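Transcriptional regulator (LacI family) (Clostridium acetobutylicum ATCC 824, PDB 3G85) probably acts as a DNA-binding transcription factor that recognises cis-regulatory sequences and controls transcription of target genes. Local coordinates at residues A15-S20 / K61-E66; P93-N98 / S254-L259; M114-S119 / I150-K155; V206-Q211 / F233-V238; V109-M114 / N139-N144. All blocks are in the same frame, centred on the assembly; numbering follows the deposited sequence.

Contact 1: A15-S20 / K61-E66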
# COMPACT_ATOMS: atom_id res chain seq x y z
N ALA A 15 17.74 8.37 -5.38
CA ALA A 15 17.74 7.22 -4.47
C ALA A 15 16.32 6.91 -3.99
O ALA A 15 15.58 7.82 -3.55
CB ALA A 15 18.68 7.46 -3.29
N LEU A 16 15.96 5.63 -4.05
CA LEU A 16 14.75 5.15 -3.42
C LEU A 16 15.18 4.53 -2.09
O LEU A 16 15.80 3.46 -2.09
CB LEU A 16 14.05 4.12 -4.28
CG LEU A 16 12.81 3.45 -3.70
CD1 LEU A 16 11.67 4.48 -3.48
CD2 LEU A 16 12.38 2.32 -4.61
N TYR A 17 14.86 5.21 -0.99
CA TYR A 17 15.12 4.64 0.33
C TYR A 17 14.01 3.66 0.72
O TYR A 17 12.86 4.05 0.76
CB TYR A 17 15.25 5.76 1.35
CG TYR A 17 16.59 6.41 1.23
CD1 TYR A 17 17.70 5.85 1.86
CD2 TYR A 17 16.77 7.55 0.42
CE1 TYR A 17 18.96 6.42 1.74
CE2 TYR A 17 18.03 8.14 0.28
CZ TYR A 17 19.13 7.55 0.94
OH TYR A 17 20.39 8.10 0.83
N TRP A 18 14.41 2.42 1.04
CA TRP A 18 13.50 1.29 1.22
C TRP A 18 13.61 0.73 2.64
O TRP A 18 14.55 -0.03 2.96
CB TRP A 18 13.83 0.18 0.21
CG TRP A 18 12.78 -0.89 0.20
CD1 TRP A 18 12.81 -2.09 0.84
CD2 TRP A 18 11.53 -0.84 -0.52
NE1 TRP A 18 11.63 -2.79 0.59
CE2 TRP A 18 10.83 -2.02 -0.22
CE3 TRP A 18 10.92 0.13 -1.34
CZ2 TRP A 18 9.58 -2.31 -0.79
CZ3 TRP A 18 9.64 -0.14 -1.86
CH2 TRP A 18 8.99 -1.36 -1.58
N SER A 19 12.67 1.13 3.49
CA SER A 19 12.64 0.69 4.90
C SER A 19 12.49 -0.84 5.04
O SER A 19 11.74 -1.50 4.29
CB SER A 19 11.48 1.40 5.59
OG SER A 19 11.49 1.06 6.97
N SER A 20 13.19 -1.41 6.01
CA SER A 20 13.12 -2.86 6.26
C SER A 20 11.73 -3.33 6.74
O SER A 20 11.43 -4.53 6.71
CB SER A 20 14.25 -3.26 7.26
OG SER A 20 13.97 -2.69 8.52
N LYS A 61 23.82 8.57 4.79
CA LYS A 61 24.70 9.60 4.26
C LYS A 61 24.27 10.21 2.93
O LYS A 61 24.55 11.38 2.67
CB LYS A 61 26.15 9.10 4.25
CG LYS A 61 26.81 9.29 5.65
CD LYS A 61 28.29 8.93 5.65
CE LYS A 61 28.96 9.25 7.00
NZ LYS A 61 28.47 8.32 8.07
N GLY A 62 23.54 9.45 2.13
CA GLY A 62 22.99 9.94 0.85
C GLY A 62 21.94 11.04 0.95
O GLY A 62 21.53 11.59 -0.07
N ILE A 63 21.50 11.35 2.18
CA ILE A 63 20.63 12.52 2.45
C ILE A 63 21.33 13.61 3.30
O ILE A 63 20.68 14.58 3.71
CB ILE A 63 19.23 12.14 3.09
CG1 ILE A 63 19.37 11.54 4.49
CG2 ILE A 63 18.45 11.21 2.15
CD1 ILE A 63 18.09 11.61 5.36
N SER A 64 22.63 13.46 3.53
CA SER A 64 23.40 14.43 4.32
C SER A 64 23.89 15.59 3.48
O SER A 64 23.92 15.51 2.24
CB SER A 64 24.63 13.77 4.95
OG SER A 64 25.66 13.62 3.99
N LYS A 65 24.30 16.66 4.17
CA LYS A 65 24.96 17.80 3.54
C LYS A 65 26.10 17.36 2.61
O LYS A 65 26.29 17.93 1.54
CB LYS A 65 25.52 18.75 4.61
CG LYS A 65 26.36 19.92 4.04
CD LYS A 65 26.90 20.85 5.14
CE LYS A 65 27.29 22.20 4.54
NZ LYS A 65 28.56 22.14 3.75
N GLU A 66 26.83 16.33 3.03
CA GLU A 66 28.14 16.02 2.45
C GLU A 66 28.16 14.99 1.33
O GLU A 66 28.97 15.09 0.41
CB GLU A 66 29.12 15.61 3.56
CG GLU A 66 29.43 16.71 4.58
CD GLU A 66 30.12 17.94 3.96
OE1 GLU A 66 31.11 17.77 3.21
OE2 GLU A 66 29.67 19.09 4.24
O HOH W 1 22.38 6.76 1.85
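Tyr17 reaches from strand 13-19 to the 3-10 segment 61-63, meeting Ile63 with ring atoms CE2 and CZ and Gly62 with its hydroxyl. Its CA-CB bond already points toward the turn. From CB the ring leaves with CG opposite the carbonyl carbon and close to the backbone N (chi1 -77°), which carries the hydroxyl end of the ring to the loop. CE2 is the first ring atom to arrive, 3.6 Å from Ile63 CG2. The next atom, CZ, lies 3.9 Å from the same methyl, so one branch of the isoleucine spans the end of the ring, approaching it obliquely. At the tip, Tyr17 OH rests against backbone, 3.2 Å from Gly62 CA, where no side chain intervenes. The hydroxyl reaches the turn a second way through a water, lying at the ring edge and in its plane. The water is 2.6 Å from Tyr17 OH and accepts a hydrogen bond from Gly62 N at 2.9 Å, so it bridges the phenol oxygen and the backbone N. The turn itself is tied down by Lys61 O, which accepts from both Ser64 N and Ser64 OG; the latter bond, 2.8 Å long, lies in the carbonyl plane on a lone pair. Ser64 OG in turn accepts from Glu66 N, making an ST turn. Strand 13-19 lies between strands 46-52 and 71-74 in the parallel sheet, and Tyr17 also packs on Cys50 and Tyr52 of the former, on Ala72 and Ile74 of the latter, and on Phe69 of the loop leading into it.

Contact 2: P93-N98 / S254-L259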
# COMPACT_ATOMS: atom_id res chain seq x y z
N PRO A 93 16.07 17.50 -3.09
CA PRO A 93 14.62 17.30 -3.07
C PRO A 93 14.29 15.90 -2.56
O PRO A 93 14.95 14.92 -2.98
CB PRO A 93 14.23 17.38 -4.54
CG PRO A 93 15.40 18.05 -5.22
CD PRO A 93 16.59 17.65 -4.45
N ILE A 94 13.29 15.81 -1.69
CA ILE A 94 12.82 14.54 -1.12
C ILE A 94 11.33 14.39 -1.36
O ILE A 94 10.54 15.27 -1.01
CB ILE A 94 13.07 14.44 0.41
CG1 ILE A 94 14.59 14.54 0.72
CG2 ILE A 94 12.43 13.15 0.97
CD1 ILE A 94 14.99 14.26 2.16
N ILE A 95 10.94 13.27 -1.95
CA ILE A 95 9.53 12.94 -2.15
C ILE A 95 9.12 11.87 -1.14
O ILE A 95 9.75 10.81 -1.06
CB ILE A 95 9.31 12.42 -3.56
CG1 ILE A 95 9.90 13.41 -4.56
CG2 ILE A 95 7.81 12.24 -3.86
CD1 ILE A 95 9.71 12.99 -5.90
N LEU A 96 8.06 12.13 -0.38
CA LEU A 96 7.51 11.13 0.51
C LEU A 96 6.46 10.34 -0.26
O LEU A 96 5.63 10.91 -0.94
CB LEU A 96 6.85 11.79 1.72
CG LEU A 96 7.81 12.68 2.53
CD1 LEU A 96 7.04 13.23 3.79
CD2 LEU A 96 9.03 11.87 2.92
N PHE A 97 6.50 9.02 -0.12
CA PHE A 97 5.53 8.16 -0.76
C PHE A 97 4.41 7.84 0.22
O PHE A 97 4.65 7.26 1.31
CB PHE A 97 6.24 6.89 -1.25
CG PHE A 97 5.46 6.10 -2.25
CD1 PHE A 97 5.70 6.27 -3.61
CD2 PHE A 97 4.52 5.16 -1.84
CE1 PHE A 97 5.00 5.52 -4.56
CE2 PHE A 97 3.80 4.41 -2.79
CZ PHE A 97 4.05 4.61 -4.16
N ASN A 98 3.19 8.22 -0.16
CA ASN A 98 1.98 8.04 0.64
C ASN A 98 2.04 8.63 2.06
O ASN A 98 1.71 7.95 3.04
CB ASN A 98 1.59 6.54 0.71
CG ASN A 98 0.09 6.33 0.77
OD1 ASN A 98 -0.71 7.22 0.46
ND2 ASN A 98 -0.31 5.13 1.18
N SER A 254 8.92 12.33 -12.12
CA SER A 254 8.42 13.57 -12.73
C SER A 254 8.57 14.74 -11.78
O SER A 254 9.02 15.82 -12.21
CB SER A 254 6.93 13.48 -13.08
OG SER A 254 6.71 12.52 -14.09
N LEU A 255 8.14 14.53 -10.54
CA LEU A 255 8.25 15.55 -9.50
C LEU A 255 9.72 15.90 -9.25
O LEU A 255 10.07 17.08 -9.17
CB LEU A 255 7.62 15.09 -8.19
CG LEU A 255 6.11 14.97 -8.06
CD1 LEU A 255 5.77 14.89 -6.57
CD2 LEU A 255 5.43 16.18 -8.72
N VAL A 256 10.57 14.88 -9.11
CA VAL A 256 11.99 15.12 -8.91
C VAL A 256 12.60 16.06 -9.97
O VAL A 256 13.26 17.05 -9.64
CB VAL A 256 12.76 13.78 -8.85
CG1 VAL A 256 14.25 13.98 -9.22
CG2 VAL A 256 12.61 13.21 -7.46
N GLU A 257 12.36 15.74 -11.23
CA GLU A 257 12.83 16.49 -12.37
C GLU A 257 12.33 17.94 -12.30
O GLU A 257 13.11 18.87 -12.49
CB GLU A 257 12.32 15.79 -13.62
CG GLU A 257 12.48 16.51 -14.93
CD GLU A 257 12.58 15.54 -16.10
OE1 GLU A 257 12.11 14.37 -15.99
OE2 GLU A 257 13.17 15.94 -17.13
N LYS A 258 11.05 18.13 -11.98
CA LYS A 258 10.48 19.47 -11.94
C LYS A 258 11.01 20.27 -10.73
O LYS A 258 11.10 21.53 -10.77
CB LYS A 258 8.97 19.35 -11.97
CG LYS A 258 8.47 18.84 -13.32
CD LYS A 258 6.99 18.50 -13.32
CE LYS A 258 6.53 17.84 -14.64
NZ LYS A 258 6.80 18.73 -15.83
N LEU A 259 11.32 19.56 -9.64
CA LEU A 259 11.92 20.18 -8.47
C LEU A 259 13.38 20.62 -8.73
O LEU A 259 13.78 21.75 -8.41
CB LEU A 259 11.81 19.28 -7.23
CG LEU A 259 10.40 19.24 -6.61
CD1 LEU A 259 10.27 17.97 -5.74
CD2 LEU A 259 10.08 20.50 -5.82
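Leu259 N donates to Leu255 O at 2.8 Å, a helical backbone bond that places these two leucines one turn apart, both with CA-CB bonds directed at the strand segment. The interface they help to form is wholly apolar. At its centre is Ile95, whose CG1 branch lies on the backbone N side (chi1 -53°) and continues extended, so that the terminal CD1 is the atom that reaches the helix. This methyl meets two neighbouring residues. It lies 3.7 Å from Leu255 CB, the two side chains slanting past each other, and 3.3 Å from Val256 CG2, where the side chains run at about a right angle. The second distance is shorter than usual van der Waals contact, evidence of tight packing at this point. Val256 CG2 is also 4.0 Å from Ile95 CG1, so the valine methyl follows the last bond of the isoleucine. Just before the strand, Pro93 and Leu259 meet more loosely: Pro93 CB is 4.1 Å from Leu259 CB and 4.2 Å from Leu259 CD1. A helix laying its apolar side on a parallel sheet is the layered alpha/beta arrangement of periplasmic-binding-protein-like folds. Here helix 245-260 covers strand 94-97 and both its neighbours, 71-74 and 105-109, with Val256 touching Ala71, Leu255 touching Val107 and Leu259 touching Ser105, while Cys252 extends its packing along Ile95 to Phe97.

Contact 3: M114-S119 / I150-K155; sequences MGEKAS and IETCHK
Helices 111-124 and 140-155 pack side by side, the first also lying on strand 219-224 of the mixed sheet, and Glu116 and Ser119 of the first meet Thr152 and Cys153 of the second. The axes of the two segments approach to 8.2 Å and cross at -40°, running in broadly the same direction. Small side chains permit that closeness: Ser119 CB sits 3.5 Å from Thr152 CG2, slightly tighter than usual. Ser119 OG, swung away from its own backbone N (chi1 -177°), reaches past the threonine to within 3.2 Å of Cys153 SG. On the other flank the extended Glu116 crosses Thr152 at about a right angle, its CG 3.4 Å from Thr152 OG1. Their polar ends are joined by a water that donates to Glu116 OE2 at 2.6 Å and to Thr152 OG1 at 2.7 Å. That hydroxyl has two partners, since it also bonds to Gly148 O one turn back in its own helix. Ala118 packs on Val221, and Phe149 touches Ala118 and Ser119. Helix 140-155 links parallel neighbours 131-134 and 165-167, a beta-alpha-beta crossover of the kind that builds the layered alpha/beta subdomains of periplasmic-binding-protein-like folds.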
# COMPACT_ATOMS: atom_id res chain seq x y z
N MSE A 114 -10.08 4.16 -0.66
CA MSE A 114 -9.89 2.75 -1.01
C MSE A 114 -10.69 1.80 -0.12
O MSE A 114 -11.37 0.89 -0.62
CB MSE A 114 -8.40 2.37 -0.94
CG MSE A 114 -7.58 3.09 -2.03
SE MSE A 114 -5.71 2.56 -1.89
CE MSE A 114 -5.85 0.74 -2.61
N GLY A 115 -10.59 1.98 1.20
CA GLY A 115 -11.40 1.19 2.15
C GLY A 115 -12.88 1.37 1.87
O GLY A 115 -13.68 0.41 1.87
N GLU A 116 -13.26 2.62 1.65
CA GLU A 116 -14.64 2.93 1.29
C GLU A 116 -15.13 2.17 0.06
O GLU A 116 -16.23 1.61 0.08
CB GLU A 116 -14.77 4.44 1.10
CG GLU A 116 -16.17 4.95 0.77
CD GLU A 116 -16.16 6.47 0.66
OE1 GLU A 116 -15.43 7.02 -0.20
OE2 GLU A 116 -16.88 7.12 1.45
N LYS A 117 -14.36 2.12 -1.03
CA LYS A 117 -14.77 1.34 -2.19
C LYS A 117 -14.98 -0.14 -1.87
O LYS A 117 -15.87 -0.76 -2.45
CB LYS A 117 -13.74 1.43 -3.35
CG LYS A 117 -13.52 2.81 -3.93
CD LYS A 117 -12.62 2.74 -5.19
CE LYS A 117 -12.10 4.15 -5.50
NZ LYS A 117 -11.26 4.19 -6.72
N ALA A 118 -14.12 -0.73 -1.02
CA ALA A 118 -14.28 -2.15 -0.65
C ALA A 118 -15.61 -2.32 0.08
O ALA A 118 -16.40 -3.21 -0.26
CB ALA A 118 -13.12 -2.61 0.20
N SER A 119 -15.88 -1.44 1.03
CA SER A 119 -17.16 -1.46 1.75
C SER A 119 -18.38 -1.29 0.86
O SER A 119 -19.35 -2.05 0.98
CB SER A 119 -17.19 -0.41 2.85
OG SER A 119 -18.43 -0.54 3.54
N ILE A 150 -14.20 0.27 7.65
CA ILE A 150 -14.97 0.09 8.88
C ILE A 150 -16.09 1.14 9.02
O ILE A 150 -17.25 0.79 9.22
CB ILE A 150 -14.03 0.10 10.13
CG1 ILE A 150 -13.04 -1.07 10.09
CG2 ILE A 150 -14.81 0.10 11.45
CD1 ILE A 150 -13.69 -2.37 9.75
N GLU A 151 -15.72 2.41 8.90
CA GLU A 151 -16.67 3.53 8.95
C GLU A 151 -17.72 3.47 7.86
O GLU A 151 -18.89 3.78 8.10
CB GLU A 151 -15.95 4.88 8.93
CG GLU A 151 -15.12 5.14 10.21
CD GLU A 151 -14.31 6.44 10.23
OE1 GLU A 151 -14.56 7.36 9.41
OE2 GLU A 151 -13.42 6.55 11.11
N THR A 152 -17.32 3.06 6.65
CA THR A 152 -18.25 2.94 5.55
C THR A 152 -19.20 1.79 5.79
O THR A 152 -20.38 1.85 5.41
CB THR A 152 -17.51 2.85 4.18
OG1 THR A 152 -16.65 3.99 4.02
CG2 THR A 152 -18.50 2.78 3.03
N CYS A 153 -18.71 0.73 6.43
CA CYS A 153 -19.59 -0.39 6.74
C CYS A 153 -20.67 0.08 7.72
O CYS A 153 -21.84 -0.19 7.51
CB CYS A 153 -18.82 -1.56 7.33
SG CYS A 153 -17.99 -2.54 6.06
N HIS A 154 -20.25 0.76 8.79
CA HIS A 154 -21.18 1.32 9.79
C HIS A 154 -22.24 2.23 9.14
O HIS A 154 -23.42 2.14 9.49
CB HIS A 154 -20.43 2.10 10.87
CG HIS A 154 -19.47 1.26 11.68
ND1 HIS A 154 -18.51 1.83 12.50
CD2 HIS A 154 -19.32 -0.08 11.79
CE1 HIS A 154 -17.82 0.86 13.10
NE2 HIS A 154 -18.29 -0.30 12.67
N LYS A 155 -21.83 3.09 8.21
CA LYS A 155 -22.75 3.97 7.49
C LYS A 155 -23.74 3.24 6.62
O LYS A 155 -24.83 3.77 6.34
CB LYS A 155 -21.99 5.00 6.67
CG LYS A 155 -21.30 5.97 7.57
CD LYS A 155 -20.39 6.92 6.86
CE LYS A 155 -19.61 7.67 7.93
NZ LYS A 155 -19.02 8.95 7.44
O HOH W 2 -17.82 6.42 3.78

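Contact 4: V206-Q211 / F233-V238; sequences VLNKRQ and FSTPPV
Asn208 and Thr235 meet through a side-chain amide whose plane contains the backbone oxygen it bonds. Asn208 ND2 donates to Thr235 O at 2.7 Å, with an N-H...O angle of 160°. The oxygen lies only 3° out of the amide plane, so the N-H is aimed well from the asparagine side. The match is less exact on the acceptor side, where the donor is tilted 30° from the carbonyl plane. The first torsion explains the reach: near -75°, it turns CG of Asn208 to the backbone N side and sends the amide outward from the helix toward the loop. The other branch faces the next residue more loosely, Asn208 OD1 lying 4.3 Å from Pro236 CD. Thr235 offers little of its own side chain, since its CG2 comes only within 4.4 Å of Asn208 ND2. The contact therefore reads as one amide gripping the loop backbone, just at the cis peptide bond that joins Thr235 to Pro236. The loop is fastened locally as well: Ser234 OG donates to Pro236 O at 2.7 Å, from above the carbonyl plane, spanning that cis bond. In the other segment, the helix end is closed by a Schellman motif, Gln211 having positive phi. This is a surface contact between the end of helix 197-209 and the connection from helix 228-232 to strand 239-242. Around it, Pro236 packs on Ile204 and Ile214, Leu207 on Ile214 and Ile220, and Val238 on Ile204 and Ala222, joining helix, loop and strand 219-224.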
# COMPACT_ATOMS: atom_id res chain seq x y z
N VAL A 206 -6.86 -21.83 2.04
CA VAL A 206 -7.59 -22.57 3.08
C VAL A 206 -9.05 -22.80 2.66
O VAL A 206 -9.56 -23.92 2.75
CB VAL A 206 -7.50 -21.86 4.43
CG1 VAL A 206 -8.41 -22.54 5.48
CG2 VAL A 206 -6.08 -21.85 4.92
N LEU A 207 -9.73 -21.75 2.19
CA LEU A 207 -11.12 -21.88 1.74
C LEU A 207 -11.28 -22.91 0.62
O LEU A 207 -12.29 -23.63 0.57
CB LEU A 207 -11.69 -20.53 1.29
CG LEU A 207 -11.70 -19.33 2.23
CD1 LEU A 207 -12.49 -18.22 1.57
CD2 LEU A 207 -12.28 -19.64 3.61
N ASN A 208 -10.30 -22.98 -0.29
CA ASN A 208 -10.31 -24.00 -1.34
C ASN A 208 -10.17 -25.44 -0.78
O ASN A 208 -10.93 -26.33 -1.18
CB ASN A 208 -9.22 -23.73 -2.38
CG ASN A 208 -9.58 -22.57 -3.31
OD1 ASN A 208 -10.72 -22.11 -3.32
ND2 ASN A 208 -8.61 -22.12 -4.10
N LYS A 209 -9.22 -25.65 0.12
CA LYS A 209 -9.00 -26.94 0.78
C LYS A 209 -10.27 -27.39 1.52
O LYS A 209 -10.63 -28.56 1.48
CB LYS A 209 -7.83 -26.87 1.78
CG LYS A 209 -6.44 -27.09 1.19
CD LYS A 209 -5.36 -27.29 2.28
CE LYS A 209 -5.39 -28.72 2.86
NZ LYS A 209 -4.10 -29.18 3.50
N ARG A 210 -10.94 -26.46 2.18
CA ARG A 210 -12.12 -26.76 2.96
C ARG A 210 -13.42 -26.68 2.16
O ARG A 210 -14.50 -26.87 2.71
CB ARG A 210 -12.14 -25.87 4.21
CG ARG A 210 -10.98 -26.23 5.12
CD ARG A 210 -10.99 -25.57 6.46
NE ARG A 210 -9.70 -25.77 7.13
CZ ARG A 210 -9.43 -25.42 8.38
NH1 ARG A 210 -10.38 -24.88 9.13
NH2 ARG A 210 -8.23 -25.63 8.89
N GLN A 211 -13.28 -26.43 0.85
CA GLN A 211 -14.40 -26.41 -0.11
C GLN A 211 -15.48 -25.37 0.23
O GLN A 211 -16.68 -25.58 0.03
CB GLN A 211 -15.01 -27.82 -0.28
CG GLN A 211 -13.96 -28.93 -0.21
CD GLN A 211 -14.52 -30.30 -0.58
OE1 GLN A 211 -15.09 -30.47 -1.66
NE2 GLN A 211 -14.33 -31.27 0.30
N PHE A 233 -5.14 -13.97 -11.64
CA PHE A 233 -5.15 -15.35 -12.09
C PHE A 233 -5.12 -16.38 -10.99
O PHE A 233 -4.82 -17.55 -11.25
CB PHE A 233 -3.99 -15.61 -13.05
CG PHE A 233 -3.99 -14.73 -14.29
CD1 PHE A 233 -4.95 -14.88 -15.28
CD2 PHE A 233 -2.99 -13.77 -14.46
CE1 PHE A 233 -4.95 -14.07 -16.46
CE2 PHE A 233 -2.93 -12.97 -15.62
CZ PHE A 233 -3.91 -13.10 -16.63
N SER A 234 -5.39 -15.95 -9.75
CA SER A 234 -5.53 -16.91 -8.64
C SER A 234 -6.78 -17.79 -8.88
O SER A 234 -7.59 -17.51 -9.78
CB SER A 234 -5.66 -16.19 -7.31
OG SER A 234 -6.65 -15.17 -7.43
N THR A 235 -6.93 -18.85 -8.10
CA THR A 235 -8.15 -19.67 -8.18
C THR A 235 -8.94 -19.49 -6.88
O THR A 235 -8.53 -20.02 -5.86
CB THR A 235 -7.81 -21.17 -8.44
OG1 THR A 235 -7.12 -21.29 -9.70
CG2 THR A 235 -9.11 -22.00 -8.50
N PRO A 236 -10.02 -18.70 -6.90
CA PRO A 236 -10.53 -17.89 -7.99
C PRO A 236 -9.82 -16.53 -8.02
O PRO A 236 -9.08 -16.22 -7.08
CB PRO A 236 -12.00 -17.70 -7.58
CG PRO A 236 -11.91 -17.53 -6.16
CD PRO A 236 -10.86 -18.53 -5.70
N PRO A 237 -10.01 -15.74 -9.09
CA PRO A 237 -9.54 -14.36 -9.10
C PRO A 237 -10.14 -13.57 -7.93
O PRO A 237 -11.29 -13.77 -7.53
CB PRO A 237 -10.00 -13.84 -10.47
CG PRO A 237 -9.97 -15.12 -11.33
CD PRO A 237 -10.59 -16.11 -10.40
N VAL A 238 -9.32 -12.70 -7.35
CA VAL A 238 -9.68 -11.91 -6.20
C VAL A 238 -9.87 -10.45 -6.62
O VAL A 238 -8.97 -9.83 -7.24
CB VAL A 238 -8.55 -11.96 -5.15
CG1 VAL A 238 -8.86 -11.07 -3.88
CG2 VAL A 238 -8.28 -13.38 -4.76

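Contact 5: V109-M114 / N139-N144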
# COMPACT_ATOMS: atom_id res chain seq x y z
N VAL A 109 -1.94 8.03 -2.22
CA VAL A 109 -3.17 7.48 -2.76
C VAL A 109 -4.27 7.85 -1.77
O VAL A 109 -3.99 8.09 -0.59
CB VAL A 109 -3.04 5.96 -3.08
CG1 VAL A 109 -2.89 5.17 -1.75
CG2 VAL A 109 -4.22 5.43 -3.95
N ASP A 110 -5.51 7.95 -2.21
CA ASP A 110 -6.58 8.27 -1.23
C ASP A 110 -7.00 7.03 -0.46
O ASP A 110 -7.88 6.28 -0.89
CB ASP A 110 -7.79 8.96 -1.85
CG ASP A 110 -8.68 9.65 -0.77
OD1 ASP A 110 -8.78 9.15 0.37
OD2 ASP A 110 -9.28 10.70 -1.07
N ASN A 111 -6.33 6.84 0.66
CA ASN A 111 -6.38 5.61 1.46
C ASN A 111 -7.77 5.36 2.01
O ASN A 111 -8.30 4.30 1.84
CB ASN A 111 -5.34 5.71 2.57
CG ASN A 111 -3.93 5.70 2.02
OD1 ASN A 111 -3.48 4.69 1.50
ND2 ASN A 111 -3.24 6.85 2.09
N TYR A 112 -8.34 6.37 2.66
CA TYR A 112 -9.70 6.25 3.16
C TYR A 112 -10.67 5.82 2.05
O TYR A 112 -11.46 4.90 2.24
CB TYR A 112 -10.12 7.55 3.83
CG TYR A 112 -11.46 7.45 4.55
CD1 TYR A 112 -11.51 7.21 5.92
CD2 TYR A 112 -12.66 7.59 3.84
CE1 TYR A 112 -12.74 7.11 6.58
CE2 TYR A 112 -13.88 7.51 4.50
CZ TYR A 112 -13.91 7.26 5.87
OH TYR A 112 -15.14 7.18 6.52
N LYS A 113 -10.63 6.48 0.89
CA LYS A 113 -11.52 6.11 -0.21
C LYS A 113 -11.30 4.69 -0.73
O LYS A 113 -12.24 4.09 -1.23
CB LYS A 113 -11.48 7.08 -1.39
CG LYS A 113 -12.12 8.45 -1.11
CD LYS A 113 -12.15 9.26 -2.40
CE LYS A 113 -12.90 10.59 -2.20
NZ LYS A 113 -12.11 11.49 -1.29
N MSE A 114 -10.08 4.16 -0.66
CA MSE A 114 -9.89 2.75 -1.01
C MSE A 114 -10.69 1.80 -0.12
O MSE A 114 -11.37 0.89 -0.62
CB MSE A 114 -8.40 2.37 -0.94
CG MSE A 114 -7.58 3.09 -2.03
SE MSE A 114 -5.71 2.56 -1.89
CE MSE A 114 -5.85 0.74 -2.61
N ASN A 139 1.89 2.49 8.97
CA ASN A 139 1.78 3.96 8.92
C ASN A 139 0.32 4.39 8.96
O ASN A 139 -0.59 3.55 9.01
CB ASN A 139 2.42 4.50 7.64
CG ASN A 139 1.89 3.82 6.40
OD1 ASN A 139 0.70 3.57 6.28
ND2 ASN A 139 2.78 3.50 5.48
N ASP A 140 0.11 5.72 8.92
CA ASP A 140 -1.23 6.29 9.00
C ASP A 140 -2.10 5.93 7.80
O ASP A 140 -3.30 5.71 7.94
CB ASP A 140 -1.14 7.81 9.11
CG ASP A 140 -0.87 8.29 10.52
OD1 ASP A 140 -0.31 7.53 11.34
OD2 ASP A 140 -1.24 9.45 10.80
N ALA A 141 -1.49 5.92 6.61
CA ALA A 141 -2.14 5.51 5.38
C ALA A 141 -2.84 4.17 5.55
O ALA A 141 -3.99 4.02 5.16
CB ALA A 141 -1.13 5.43 4.24
N MSE A 142 -2.14 3.19 6.13
CA MSE A 142 -2.75 1.87 6.33
C MSE A 142 -3.91 1.88 7.31
O MSE A 142 -4.91 1.18 7.10
CB MSE A 142 -1.71 0.86 6.78
CG MSE A 142 -0.91 0.38 5.64
SE MSE A 142 0.36 -1.02 6.12
CE MSE A 142 -0.91 -2.52 6.36
N ASP A 143 -3.78 2.68 8.37
CA ASP A 143 -4.87 2.88 9.30
C ASP A 143 -6.08 3.46 8.56
O ASP A 143 -7.19 2.97 8.70
CB ASP A 143 -4.45 3.83 10.44
CG ASP A 143 -3.73 3.10 11.58
OD1 ASP A 143 -4.03 1.90 11.81
OD2 ASP A 143 -2.87 3.74 12.25
N ASN A 144 -5.83 4.48 7.76
CA ASN A 144 -6.91 5.12 7.01
C ASN A 144 -7.64 4.21 6.07
O ASN A 144 -8.83 4.37 5.89
CB ASN A 144 -6.41 6.38 6.29
CG ASN A 144 -6.13 7.48 7.26
OD1 ASN A 144 -6.64 7.47 8.38
ND2 ASN A 144 -5.28 8.43 6.87
O HOH W 3 -4.60 8.82 3.99
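Tyr112 and Asn144 bring the two backbones within 4.9 Å, CA to CA, close enough for a CA-H...O contact: Tyr112 CA lies 3.4 Å from Asn144 O, with an angle of 153° at the hydrogen. Each segment contains a helix start with its own N-cap. Asp110 OD1 accepts from Lys113 N, and Asn139 OD1 accepts from the N of selenomethionine Met142 at 2.9 Å, nearly in line with its C=O bond. Asn111 carries the side-chain contact. Its amide is laid against Ala141, Asn111 ND2 standing 3.3 Å from Ala141 CB, while Asn111 CB meets Asn144 CB at 3.9 Å. A water accepts from both Asn111 ND2, at 3.1 Å, and Asn144 ND2, at 3.0 Å, linking the two amides. Outside the two segments, Arg145 bonds to Asn111 OD1, and Asn98 OD1 accepts from Asn111 ND2. Tyr112 OH bonds to Glu151 further along the partner helix. The Ala141 side chain lies about 4 Å from a bound glycerol, probably from the crystallisation liquor; a pair of helix starts here would be consistent with the effector cleft between the subdomains of LacI-family regulators.

In the fold
The five contacts trace a two-lobed chain. Contacts 1 and 2 share the parallel six-stranded sheet of one lobe, with centres about 14 Å apart. Contacts 3 and 4 belong to the other, centres about 24 Å apart and without touching; the centre of contact 4 lies about 41 Å from that of contact 1, on the opposite side of the chain's centre. Contact 5 lies near the junction of the lobes, its centre about 8 Å from the centre of the chain. Contact 2 reaches it through probable hydrogen bonds from Asn111 ND2 (3.0 Å) and Val109 N (3.1 Å) to Asn98 OD1. Contacts 5 and 3 are successive levels of one helix pair, centres about 12 Å apart, sharing Met114. The bound glycerol lies beside contact 5.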